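Local coordinates for conserved Archaeal protein (PDB 4OPC) that reduces the double bonds of the geranylgeranyl chains of archaeal membrane lipids, using one bound FAD, to give saturated archaeol phospholipids, at residues P100-N103 and Q104-K108; Y160-S163 and F164-K167; H243-Y246 and K247-D251; R352-L355 and Q356-N360; P428-P431 and S432-G435. All blocks are in the same frame, centred on the assembly; numbering follows the deposited sequence. Where two conformers were deposited one is given.

Contact 1: P100-N103 and Q104-K108; sequences PLYN and QRVLK
Apolar contact across this helical turn centres on Tyr102 and Val106, one turn apart. The methyl CG2 of Val106 sits over one face of the phenol ring, displaced toward its rim, and its 3.8 Å to the Tyr102 ring centroid makes a CH-pi contact. Tyr102 CZ and CE2 are both 3.5 Å from Val106 CG2. With CG trans to the backbone nitrogen (chi1 177°), the Tyr102 ring leans forward along the helix over the next turn.

Among the charged and polar groups, the guanidinium of Arg105 approaches the same phenol with its plane perpendicular to the ring, Arg105 NH1 standing 4.1 Å from Tyr102 CE1. That guanidinium is held by salt bridges to Glu69 and Glu109 and by the carbonyl of Tyr64, while the Tyr102 hydroxyl bonds to the carbonyl of Pro63. An alanine in place of Tyr102 would remove the ring, and Val106 CG2 would probably lose its aromatic cover and the Pro63 carbonyl its hydroxyl partner. The extended Gln104 chain reaches back toward Pro100, NE2 of Gln104 being 3.6 Å from CB of Pro100, and that nitrogen bonds to the carbonyl of Ile43. Asn103 ND2, bonded to Gly14 O in the glycine-rich turn, lies 3.8 Å from CD1 of Leu107, which runs alongside.

Backbone bonds run from Gln104, Arg105, Val106 and Leu107 to the carbonyls four residues earlier; the straightest joins Val106 N to Tyr102 O (3.0 Å, 167°). This i to i+4 pattern is that of a regular alpha-helix, here helix 99-112, which packs against helix 16-25 of the FAD-binding Rossmann-type region.

Contact 2: Y160-S163 and F164-K167; sequences YSRS and FRSK. With FDA (dihydroflavine-adenine dinucleotide), chain B.
Two arginines three residues apart cross here: CD of Arg162 lies only 3.2 Å from NH2 of Arg165, their guanidinium planes 44° apart. Each has its own acceptors. Arg162 NE gives a bond to Tyr160 O (2.8 Å), and its NH1 pairs with Asp177; Arg165 bonds to the carbonyls of Ser290, Ile174 and Glu176, which probably eases the crowding of like charge. The bend at chi3 (-83°) brings the Arg162 guanidinium edge-on to Tyr160, with NH2 above one ring face near the rim. A leucine in place of Arg162 would probably leave Asp177 without its charged mate and the Tyr160 carbonyl without this donor.

Ser166 N bonds to Arg162 O at 3.2 Å; in the conformer given, Ser166 OG reaches that oxygen from the opposite face (2.8 Å), less certainly because a second conformer was deposited. Lys167 passes alongside the Ser163 carbonyl, its CE 3.4 Å from Ser163 O, and a water bridges that oxygen to Lys167 NZ, which also bonds to Met124 O. Ser163 OG donates to N7A of the cofactor adenine (2.8 Å). The turn after strand 153-156 thus forms part of the adenine pocket of a Rossmann-type flavoprotein.

Contact 3: H243-Y246 and K247-D251; sequences HEYY and KKYLD
Charge pairing joins Glu244 and Lys247, three residues apart along the exposed side of the helix. Both chains bend, Glu244 at chi2 and Lys247 at chi3, and they run alongside each other in the same direction. Lys247 NZ donates to Glu244 OE2 at 3.2 Å, meeting that oxygen on its syn side and 23° out of the carboxylate plane; the other oxygen, Glu244 OE1, stays 3.7 Å from Lys247 NZ. The salt bridge therefore rests mainly on one carboxylate oxygen.

Apolar and aromatic contacts lie on other sides of the helix. Leu250 runs alongside Tyr246 with CB over one ring face and its methyls near the phenol end, where Leu250 CD1 is 3.8 Å from Tyr246 CZ and 3.6 Å from Tyr246 OH. The hydroxyl itself is bonded to Glu189. One turn of helix separates Tyr245 from Tyr249; the two side chains run in the same direction and touch lightly, Tyr245 CD1 to Tyr249 CE2 being 4.1 Å. CG of Lys248 lies over the centre of the Tyr249 ring.

Backbone bonds link Lys247, Lys248, Tyr249 and Leu250 to the carbonyls four residues back. That from Lys247 N to His243 O is nearly straight (166°), whereas Leu250 N reaches Tyr246 O at only 132°.

Helix 242-253 lies on the eight-stranded mixed sheet: Tyr246 and Leu250 pack on strand 226-234, Leu250 and Tyr249 on Trp217 of strand 216-221, and Tyr246 meets Tyr187 of strand 183-193 edge-to-face.

Contact 4: R352-L355 and Q356-N360; sequences RRFL and QKLSN
The C-terminal end of the long helix 332-357 carries this contact, beside the bound phospholipid. Gln356 N still makes a helical bond to Arg352 O (2.8 Å). Their side chains also cross, with guanidinium and amide planes 80° apart: Arg352 NH1 makes a weak bond to Gln356 OE1 at 3.0 Å, and the same oxygen lies 3.3 Å from Arg352 CG. The bend at chi3 (80°) swings the guanidinium across the chain toward this amide, while Arg352 NH2 forms salt bridges with Asp182 and Asp349. Gln356 NE2 is turned to the carbonyl of Gly214, so the amide serves two parts of the fold.

Past Gln356 the helix tightens into a final turn. Lys357 N bonds to Phe354 O at 3.0 Å, keeping a weak bond to Arg353 O, and Leu358 N bonds to Leu355 O at 3.2 Å; both i to i+3 donors lie well above the carbonyl planes. The chain then extends, and Ser359 serves as N-cap of helix 360-368, its OG accepting from Asp362 N.

Leu358 folds back over the end of the helix: its CD2 sits over one face of the Phe354 ring, a CH-pi contact with 4.3 Å to the centroid. The other methyl, Leu358 CD1, is 4.0 Å from Leu355 CD2. Phe354 packs on Leu410 and Val413 of helix 410-425, whereas Leu355, Gln356 and Arg352 touch the lipid.

Contact 5: P428-P431 and S432-G435; sequences PRSP and SSLG
Ser430 and Ser432 join hydroxyls at the start of a 3-10 turn that leads from the loop after helix 410-425 into helix 434-452. Ser432 OG donates to Ser430 OG at 2.7 Å. In both serines the oxygen stands between backbone N and carbonyl carbon (chi1 83° and 60°), which brings the two hydroxyls together on one side of the turn.

The backbone acceptors are met in 3-10 fashion. Ser430 O takes the N-H of Ser433 at 3.2 Å, and Pro431 O takes that of Leu434 at 3.1 Å; both bonds are fairly straight at the hydrogen, although their donors lie well above the carbonyl planes. Pro431 O has a second donor, a water at 3.0 Å from that oxygen, and the same water accepts from Gly435 N, again at 3.0 Å. It thus bridges the turn to the first residues of the helix. Pro431 has no N-H to give, which suits its place at the opening of the turn. Pro428 O receives the indole NE1 of Trp331, and Ser433 O has a weak bond from Ser436 OG.

The Pro428 ring packs against Ser433 and Leu434. Pro431 packs on Ala327 and Ser328 of helix 327-330, and Leu434 on Tyr427 and Pro173. Pro428 CB rests 3.8 Å from Ser433 CB, and Pro428 CG approaches Leu434 CA at 4.0 Å.

From the N terminus the five contacts follow one another in series, none nesting in or crossing another. Each joins directly consecutive segments and so closes only a local turn. Contact 1 lies in helix 99-112, by the FAD-binding region; contact 2, about 12 Å away between nearest atoms, shapes the loop after strand 153-156 beside the adenine. Contact 3 lies in helix 242-253 on the large sheet, and contact 4, some 9 Å from it at the nearest atoms, ends helix 332-357 at the lipid pocket. Contact 5 leads into the C-terminal helix 434-452, whose later residues pack on Arg353 of contact 4. Contacts 3 and 5 stand on opposite sides of the chain's centre.

Contact 1: P100-N103 and Q104-K108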
# COMPACT_ATOMS: atom_id res chain seq x y z
N PRO A 100 -1.59 3.23 -15.58
CA PRO A 100 -0.94 2.39 -16.59
C PRO A 100 0.05 3.18 -17.45
O PRO A 100 1.13 2.67 -17.75
CB PRO A 100 -2.11 1.91 -17.45
CG PRO A 100 -3.33 2.05 -16.61
CD PRO A 100 -3.06 3.14 -15.62
N LEU A 101 -0.30 4.40 -17.86
CA LEU A 101 0.59 5.17 -18.73
C LEU A 101 1.91 5.49 -18.02
O LEU A 101 2.99 5.32 -18.60
CB LEU A 101 -0.09 6.44 -19.21
CG LEU A 101 0.49 7.09 -20.46
CD1 LEU A 101 0.19 6.21 -21.67
CD2 LEU A 101 -0.11 8.46 -20.63
N TYR A 102 1.84 5.95 -16.78
CA TYR A 102 3.05 6.24 -16.04
C TYR A 102 3.88 4.98 -15.77
O TYR A 102 5.09 4.96 -16.00
CB TYR A 102 2.73 6.94 -14.71
CG TYR A 102 3.98 7.17 -13.90
CD1 TYR A 102 4.85 8.20 -14.22
CD2 TYR A 102 4.30 6.34 -12.83
CE1 TYR A 102 6.01 8.40 -13.49
CE2 TYR A 102 5.45 6.53 -12.10
CZ TYR A 102 6.31 7.56 -12.43
OH TYR A 102 7.47 7.75 -11.71
N ASN A 103 3.21 3.94 -15.27
CA ASN A 103 3.85 2.66 -14.97
C ASN A 103 4.57 2.11 -16.21
O ASN A 103 5.72 1.65 -16.12
CB ASN A 103 2.75 1.70 -14.49
CG ASN A 103 3.27 0.51 -13.70
OD1 ASN A 103 2.55 0.01 -12.84
ND2 ASN A 103 4.47 0.03 -14.01
N GLN A 104 3.91 2.16 -17.36
CA GLN A 104 4.52 1.66 -18.59
C GLN A 104 5.72 2.50 -19.01
O GLN A 104 6.70 1.97 -19.55
CB GLN A 104 3.48 1.56 -19.71
CG GLN A 104 2.49 0.40 -19.47
CD GLN A 104 1.21 0.52 -20.27
OE1 GLN A 104 1.21 0.97 -21.42
NE2 GLN A 104 0.11 0.10 -19.66
N ARG A 105 5.66 3.81 -18.77
CA ARG A 105 6.79 4.66 -19.12
C ARG A 105 8.00 4.35 -18.24
O ARG A 105 9.13 4.29 -18.73
CB ARG A 105 6.43 6.15 -19.03
CG ARG A 105 7.60 7.10 -19.27
CD ARG A 105 7.37 8.38 -18.47
NE ARG A 105 8.60 9.08 -18.14
CZ ARG A 105 8.65 10.09 -17.28
NH1 ARG A 105 7.54 10.51 -16.68
NH2 ARG A 105 9.82 10.68 -17.03
N VAL A 106 7.77 4.15 -16.95
CA VAL A 106 8.84 3.74 -16.04
C VAL A 106 9.48 2.45 -16.55
O VAL A 106 10.70 2.35 -16.64
CB VAL A 106 8.34 3.55 -14.60
CG1 VAL A 106 9.42 2.96 -13.71
CG2 VAL A 106 7.86 4.89 -14.04
N LEU A 107 8.66 1.48 -16.93
CA LEU A 107 9.17 0.21 -17.44
C LEU A 107 9.94 0.38 -18.74
O LEU A 107 11.00 -0.21 -18.91
CB LEU A 107 8.05 -0.79 -17.63
CG LEU A 107 7.45 -1.34 -16.34
CD1 LEU A 107 6.19 -2.10 -16.68
CD2 LEU A 107 8.46 -2.23 -15.65
N LYS A 108 9.42 1.19 -19.66
CA LYS A 108 10.10 1.40 -20.94
C LYS A 108 11.44 2.09 -20.73
O LYS A 108 12.42 1.78 -21.41
CB LYS A 108 9.21 2.18 -21.90
CG LYS A 108 8.05 1.34 -22.43
CD LYS A 108 7.13 2.12 -23.35
CE LYS A 108 5.86 1.33 -23.65
NZ LYS A 108 4.81 2.17 -24.30

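Contact 2: Y160-S163 and F164-K167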
# COMPACT_ATOMS: atom_id res chain seq x y z
N TYR A 160 -1.17 -8.23 -4.35
CA TYR A 160 -1.93 -8.99 -3.37
C TYR A 160 -1.96 -10.49 -3.69
O TYR A 160 -2.12 -11.32 -2.80
CB TYR A 160 -3.36 -8.43 -3.27
CG TYR A 160 -4.24 -9.19 -2.30
CD1 TYR A 160 -4.29 -8.86 -0.95
CD2 TYR A 160 -5.03 -10.23 -2.75
CE1 TYR A 160 -5.10 -9.56 -0.06
CE2 TYR A 160 -5.83 -10.94 -1.89
CZ TYR A 160 -5.87 -10.60 -0.56
OH TYR A 160 -6.70 -11.33 0.28
N SER A 161 -1.81 -10.84 -4.96
CA SER A 161 -1.79 -12.25 -5.33
C SER A 161 -0.75 -13.06 -4.55
O SER A 161 -1.00 -14.22 -4.24
CB SER A 161 -1.56 -12.43 -6.84
OG SER A 161 -0.19 -12.29 -7.20
N ARG A 162 0.39 -12.44 -4.24
CA ARG A 162 1.48 -13.14 -3.54
C ARG A 162 1.74 -14.48 -4.19
O ARG A 162 1.95 -15.49 -3.52
CB ARG A 162 1.15 -13.30 -2.06
CG ARG A 162 1.00 -11.97 -1.36
CD ARG A 162 0.27 -12.13 -0.06
NE ARG A 162 -1.18 -12.16 -0.27
CZ ARG A 162 -2.04 -12.81 0.50
NH1 ARG A 162 -1.61 -13.56 1.51
NH2 ARG A 162 -3.33 -12.73 0.24
N SER A 163 1.73 -14.50 -5.52
CA SER A 163 1.59 -15.74 -6.26
C SER A 163 2.88 -16.55 -6.41
O SER A 163 2.84 -17.68 -6.92
CB SER A 163 1.02 -15.44 -7.63
OG SER A 163 1.92 -14.62 -8.36
N PHE A 164 4.00 -15.98 -6.00
CA PHE A 164 5.26 -16.71 -6.02
C PHE A 164 5.67 -17.13 -4.62
O PHE A 164 5.89 -18.31 -4.36
CB PHE A 164 6.33 -15.83 -6.68
CG PHE A 164 7.67 -16.48 -6.84
CD1 PHE A 164 7.93 -17.27 -7.96
CD2 PHE A 164 8.68 -16.27 -5.92
CE1 PHE A 164 9.18 -17.83 -8.13
CE2 PHE A 164 9.93 -16.85 -6.10
CZ PHE A 164 10.17 -17.63 -7.21
N ARG A 165 5.73 -16.17 -3.69
CA ARG A 165 6.16 -16.50 -2.33
C ARG A 165 5.22 -17.48 -1.62
O ARG A 165 5.65 -18.23 -0.74
CB ARG A 165 6.39 -15.24 -1.49
CG ARG A 165 5.14 -14.44 -1.13
CD ARG A 165 5.56 -13.18 -0.39
NE ARG A 165 4.45 -12.42 0.19
CZ ARG A 165 3.88 -12.70 1.36
NH1 ARG A 165 4.31 -13.72 2.09
NH2 ARG A 165 2.87 -11.95 1.79
N SER A 166 3.94 -17.49 -2.01
CA SER A 166 2.99 -18.41 -1.39
C SER A 166 3.27 -19.86 -1.77
O SER A 166 2.70 -20.77 -1.18
CB SER A 166 1.56 -18.06 -1.76
OG SER A 166 1.35 -18.20 -3.15
N LYS A 167 4.16 -20.06 -2.74
CA LYS A 167 4.50 -21.41 -3.20
C LYS A 167 5.79 -21.93 -2.58
O LYS A 167 6.23 -23.04 -2.91
CB LYS A 167 4.57 -21.44 -4.73
CG LYS A 167 3.22 -21.17 -5.37
CD LYS A 167 3.24 -21.27 -6.88
CE LYS A 167 1.88 -20.92 -7.45
NZ LYS A 167 1.80 -21.17 -8.92
PA FDA B . 0.18 -4.50 -8.41
O1A FDA B . -0.95 -5.40 -8.08
O2A FDA B . -0.15 -3.13 -8.98
O5B FDA B . 1.12 -5.23 -9.45
C5B FDA B . 1.41 -6.64 -9.32
C4B FDA B . 1.80 -7.14 -10.68
O4B FDA B . 2.29 -8.50 -10.57
C3B FDA B . 0.67 -7.17 -11.71
O3B FDA B . 0.98 -6.36 -12.84
C2B FDA B . 0.49 -8.67 -12.02
O2B FDA B . 0.12 -8.91 -13.37
C1B FDA B . 1.87 -9.22 -11.71
N9A FDA B . 1.96 -10.63 -11.34
C8A FDA B . 1.34 -11.25 -10.29
N7A FDA B . 1.67 -12.52 -10.15
C5A FDA B . 2.57 -12.74 -11.18
C6A FDA B . 3.33 -13.86 -11.55
N6A FDA B . 3.33 -15.01 -10.87
N1A FDA B . 4.18 -13.73 -12.59
C2A FDA B . 4.21 -12.57 -13.25
N3A FDA B . 3.57 -11.43 -12.97
C4A FDA B . 2.79 -11.57 -11.90
N1 FDA B . -2.79 3.51 -3.53
C2 FDA B . -2.42 4.82 -3.69
O2 FDA B . -1.26 5.18 -3.50
N3 FDA B . -3.38 5.70 -4.10
C4 FDA B . -4.73 5.44 -4.26
O4 FDA B . -5.46 6.30 -4.76
C4X FDA B . -5.07 4.09 -4.02
N5 FDA B . -6.37 3.71 -4.19
C5X FDA B . -6.69 2.37 -4.30
C6 FDA B . -7.94 1.97 -4.74
C7 FDA B . -8.26 0.64 -4.94
C7M FDA B . -9.59 0.27 -5.54
C8 FDA B . -7.30 -0.35 -4.65
C8M FDA B . -7.58 -1.80 -4.92
C9 FDA B . -6.04 0.04 -4.18
C9A FDA B . -5.72 1.39 -4.03
N10 FDA B . -4.44 1.82 -3.60
C10 FDA B . -4.10 3.15 -3.72
C1' FDA B . -3.35 0.85 -3.33
C2' FDA B . -2.42 0.73 -4.56
O2' FDA B . -3.19 0.60 -5.76
C3' FDA B . -1.52 -0.50 -4.42
O3' FDA B . -0.95 -0.50 -3.12
C4' FDA B . -0.35 -0.57 -5.41
O4' FDA B . -0.77 -0.32 -6.75
C5' FDA B . 0.36 -1.90 -5.33
O5' FDA B . 1.39 -1.97 -6.34
P FDA B . 2.17 -3.34 -6.57
O1P FDA B . 3.15 -3.08 -7.64
O2P FDA B . 2.67 -3.93 -5.26
O3P FDA B . 1.05 -4.37 -7.06
O HOH W 1 2.46 -18.25 -9.74
O HOH W 2 -0.05 -18.81 -5.45

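Contact 3: H243-Y246 and K247-D251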
# COMPACT_ATOMS: atom_id res chain seq x y z
N HIS A 243 -19.95 -4.36 -4.71
CA HIS A 243 -20.65 -3.84 -5.89
C HIS A 243 -22.03 -3.34 -5.49
O HIS A 243 -22.54 -2.39 -6.07
CB HIS A 243 -20.79 -4.92 -6.97
CG HIS A 243 -19.49 -5.33 -7.58
ND1 HIS A 243 -19.28 -6.59 -8.11
CD2 HIS A 243 -18.32 -4.66 -7.75
CE1 HIS A 243 -18.04 -6.67 -8.58
NE2 HIS A 243 -17.44 -5.51 -8.37
N GLU A 244 -22.64 -3.99 -4.50
CA GLU A 244 -23.97 -3.59 -4.07
C GLU A 244 -23.91 -2.34 -3.20
O GLU A 244 -24.78 -1.48 -3.31
CB GLU A 244 -24.69 -4.75 -3.38
CG GLU A 244 -25.12 -5.87 -4.33
CD GLU A 244 -26.10 -5.40 -5.41
OE1 GLU A 244 -27.01 -4.60 -5.10
OE2 GLU A 244 -25.95 -5.84 -6.57
N TYR A 245 -22.89 -2.22 -2.36
CA TYR A 245 -22.69 -0.97 -1.62
C TYR A 245 -22.51 0.19 -2.59
O TYR A 245 -23.09 1.26 -2.42
CB TYR A 245 -21.44 -1.03 -0.74
CG TYR A 245 -21.61 -1.70 0.61
CD1 TYR A 245 -21.98 -0.97 1.73
CD2 TYR A 245 -21.38 -3.06 0.76
CE1 TYR A 245 -22.13 -1.57 2.97
CE2 TYR A 245 -21.52 -3.67 1.99
CZ TYR A 245 -21.89 -2.93 3.09
OH TYR A 245 -22.04 -3.55 4.31
N TYR A 246 -21.68 -0.03 -3.61
CA TYR A 246 -21.41 1.01 -4.59
C TYR A 246 -22.68 1.47 -5.29
O TYR A 246 -22.96 2.67 -5.36
CB TYR A 246 -20.37 0.54 -5.63
CG TYR A 246 -20.00 1.61 -6.63
CD1 TYR A 246 -18.96 2.50 -6.38
CD2 TYR A 246 -20.69 1.74 -7.83
CE1 TYR A 246 -18.61 3.49 -7.31
CE2 TYR A 246 -20.36 2.71 -8.76
CZ TYR A 246 -19.32 3.58 -8.50
OH TYR A 246 -19.01 4.56 -9.42
N LYS A 247 -23.47 0.53 -5.81
CA LYS A 247 -24.71 0.88 -6.48
C LYS A 247 -25.68 1.62 -5.56
O LYS A 247 -26.36 2.56 -5.98
CB LYS A 247 -25.37 -0.39 -7.02
CG LYS A 247 -24.67 -0.98 -8.23
CD LYS A 247 -25.17 -2.39 -8.52
CE LYS A 247 -26.69 -2.45 -8.53
NZ LYS A 247 -27.18 -3.85 -8.70
N LYS A 248 -25.75 1.19 -4.31
CA LYS A 248 -26.73 1.74 -3.38
C LYS A 248 -26.41 3.18 -2.98
O LYS A 248 -27.31 4.02 -2.88
CB LYS A 248 -26.85 0.86 -2.14
CG LYS A 248 -27.95 1.28 -1.17
CD LYS A 248 -28.07 0.30 -0.01
CE LYS A 248 -29.23 0.66 0.90
NZ LYS A 248 -30.54 0.58 0.18
N TYR A 249 -25.13 3.47 -2.77
CA TYR A 249 -24.75 4.75 -2.17
C TYR A 249 -24.03 5.74 -3.10
O TYR A 249 -23.72 6.85 -2.68
CB TYR A 249 -23.94 4.52 -0.89
CG TYR A 249 -24.71 3.76 0.16
CD1 TYR A 249 -25.86 4.31 0.72
CD2 TYR A 249 -24.30 2.50 0.58
CE1 TYR A 249 -26.58 3.62 1.68
CE2 TYR A 249 -25.02 1.81 1.55
CZ TYR A 249 -26.16 2.37 2.09
OH TYR A 249 -26.88 1.70 3.05
N LEU A 250 -23.78 5.35 -4.35
CA LEU A 250 -23.08 6.24 -5.29
C LEU A 250 -23.67 7.66 -5.35
O LEU A 250 -22.93 8.64 -5.30
CB LEU A 250 -23.05 5.63 -6.70
CG LEU A 250 -22.40 6.52 -7.77
CD1 LEU A 250 -20.95 6.80 -7.42
CD2 LEU A 250 -22.52 5.92 -9.17
N ASP A 251 -24.99 7.75 -5.40
CA ASP A 251 -25.66 9.05 -5.52
C ASP A 251 -25.39 10.00 -4.34
O ASP A 251 -25.46 11.22 -4.49
CB ASP A 251 -27.17 8.88 -5.69
CG ASP A 251 -27.56 8.30 -7.04
OD1 ASP A 251 -26.69 8.22 -7.94
OD2 ASP A 251 -28.74 7.92 -7.20

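Contact 4: R352-L355 and Q356-N360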
# COMPACT_ATOMS: atom_id res chain seq x y z
N ARG A 352 -5.59 2.30 12.91
CA ARG A 352 -6.66 1.79 12.05
C ARG A 352 -7.69 0.94 12.80
O ARG A 352 -8.89 1.07 12.57
CB ARG A 352 -6.06 0.96 10.89
CG ARG A 352 -7.02 -0.11 10.36
CD ARG A 352 -6.40 -1.06 9.38
NE ARG A 352 -5.61 -2.13 9.98
CZ ARG A 352 -6.08 -3.35 10.24
NH1 ARG A 352 -7.34 -3.63 9.97
NH2 ARG A 352 -5.29 -4.29 10.72
N ARG A 353 -7.21 0.05 13.66
CA ARG A 353 -8.09 -0.87 14.37
C ARG A 353 -9.05 -0.09 15.25
O ARG A 353 -10.24 -0.41 15.34
CB ARG A 353 -7.25 -1.83 15.21
CG ARG A 353 -6.47 -2.82 14.38
CD ARG A 353 -5.33 -3.45 15.17
NE ARG A 353 -4.41 -4.09 14.24
CZ ARG A 353 -4.17 -5.40 14.19
NH1 ARG A 353 -4.74 -6.22 15.06
NH2 ARG A 353 -3.34 -5.87 13.28
N PHE A 354 -8.54 0.95 15.90
CA PHE A 354 -9.37 1.86 16.66
C PHE A 354 -10.40 2.56 15.77
O PHE A 354 -11.60 2.54 16.08
CB PHE A 354 -8.45 2.86 17.37
CG PHE A 354 -9.16 4.00 18.04
CD1 PHE A 354 -9.91 3.79 19.20
CD2 PHE A 354 -9.06 5.28 17.53
CE1 PHE A 354 -10.54 4.87 19.83
CE2 PHE A 354 -9.69 6.35 18.15
CZ PHE A 354 -10.42 6.14 19.30
N LEU A 355 -9.95 3.18 14.69
CA LEU A 355 -10.85 3.93 13.82
C LEU A 355 -11.96 3.04 13.27
O LEU A 355 -13.11 3.46 13.19
CB LEU A 355 -10.07 4.59 12.68
CG LEU A 355 -9.04 5.64 13.11
CD1 LEU A 355 -8.26 6.12 11.90
CD2 LEU A 355 -9.70 6.82 13.83
N GLN A 356 -11.61 1.81 12.89
CA GLN A 356 -12.60 0.89 12.33
C GLN A 356 -13.68 0.48 13.32
O GLN A 356 -14.74 0.01 12.92
CB GLN A 356 -11.92 -0.34 11.74
CG GLN A 356 -11.16 -0.05 10.45
CD GLN A 356 -10.38 -1.25 9.95
OE1 GLN A 356 -9.73 -1.95 10.73
NE2 GLN A 356 -10.44 -1.49 8.65
N LYS A 357 -13.45 0.67 14.62
CA LYS A 357 -14.43 0.30 15.64
C LYS A 357 -15.31 1.48 16.07
O LYS A 357 -16.26 1.29 16.84
CB LYS A 357 -13.76 -0.31 16.88
CG LYS A 357 -13.14 -1.68 16.66
CD LYS A 357 -14.15 -2.80 16.73
CE LYS A 357 -13.46 -4.16 16.67
NZ LYS A 357 -14.43 -5.28 16.66
N LEU A 358 -15.02 2.68 15.58
CA LEU A 358 -15.79 3.86 15.98
C LEU A 358 -17.14 3.88 15.27
O LEU A 358 -17.25 3.42 14.13
CB LEU A 358 -15.03 5.15 15.67
CG LEU A 358 -13.74 5.38 16.46
CD1 LEU A 358 -13.08 6.69 16.01
CD2 LEU A 358 -13.98 5.38 17.97
N SER A 359 -18.16 4.39 15.94
CA SER A 359 -19.47 4.55 15.32
C SER A 359 -19.54 5.85 14.53
O SER A 359 -18.72 6.75 14.73
CB SER A 359 -20.56 4.55 16.37
OG SER A 359 -20.50 5.73 17.16
N ASN A 360 -20.53 5.96 13.66
CA ASN A 360 -20.77 7.23 12.99
C ASN A 360 -20.97 8.35 14.00
O ASN A 360 -20.47 9.45 13.80
CB ASN A 360 -21.96 7.16 12.03
CG ASN A 360 -21.59 6.58 10.69
OD1 ASN A 360 -20.41 6.38 10.39
ND2 ASN A 360 -22.59 6.32 9.86

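Contact 5: P428-P431 and S432-G435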
# COMPACT_ATOMS: atom_id res chain seq x y z
N PRO A 428 14.97 -6.12 14.59
CA PRO A 428 16.09 -7.05 14.75
C PRO A 428 17.21 -6.78 13.76
O PRO A 428 16.94 -6.59 12.57
CB PRO A 428 15.48 -8.42 14.42
CG PRO A 428 14.04 -8.27 14.60
CD PRO A 428 13.68 -6.82 14.47
N ARG A 429 18.45 -6.76 14.22
CA ARG A 429 19.57 -6.45 13.35
C ARG A 429 20.02 -7.66 12.52
O ARG A 429 20.80 -7.52 11.59
CB ARG A 429 20.75 -5.90 14.15
CG ARG A 429 20.42 -4.64 14.95
CD ARG A 429 19.79 -3.57 14.06
NE ARG A 429 20.64 -3.25 12.92
CZ ARG A 429 20.51 -2.15 12.18
NH1 ARG A 429 19.58 -1.25 12.47
NH2 ARG A 429 21.33 -1.94 11.15
N SER A 430 19.51 -8.83 12.87
CA SER A 430 19.83 -10.05 12.14
C SER A 430 18.63 -11.00 12.20
O SER A 430 17.76 -10.85 13.05
CB SER A 430 21.07 -10.71 12.73
OG SER A 430 20.72 -11.50 13.85
N PRO A 431 18.58 -11.98 11.28
CA PRO A 431 17.48 -12.96 11.25
C PRO A 431 17.33 -13.77 12.54
O PRO A 431 16.22 -14.21 12.85
CB PRO A 431 17.89 -13.89 10.11
CG PRO A 431 18.70 -13.05 9.22
CD PRO A 431 19.45 -12.10 10.10
N SER A 432 18.42 -13.96 13.27
CA SER A 432 18.39 -14.80 14.46
C SER A 432 17.47 -14.24 15.53
O SER A 432 17.02 -14.97 16.41
CB SER A 432 19.81 -14.99 15.02
OG SER A 432 20.38 -13.74 15.38
N SER A 433 17.18 -12.94 15.46
CA SER A 433 16.34 -12.28 16.45
C SER A 433 14.92 -12.01 15.96
O SER A 433 14.12 -11.40 16.67
CB SER A 433 16.97 -10.95 16.89
OG SER A 433 18.27 -11.16 17.41
N LEU A 434 14.59 -12.47 14.76
CA LEU A 434 13.28 -12.18 14.18
C LEU A 434 12.14 -12.79 14.99
O LEU A 434 11.14 -12.13 15.24
CB LEU A 434 13.20 -12.69 12.74
CG LEU A 434 11.88 -12.43 12.03
CD1 LEU A 434 11.66 -10.94 11.81
CD2 LEU A 434 11.85 -13.19 10.70
N GLY A 435 12.30 -14.04 15.40
CA GLY A 435 11.24 -14.75 16.09
C GLY A 435 10.82 -14.11 17.40
O GLY A 435 9.63 -13.88 17.64
O HOH W 3 14.55 -15.87 14.67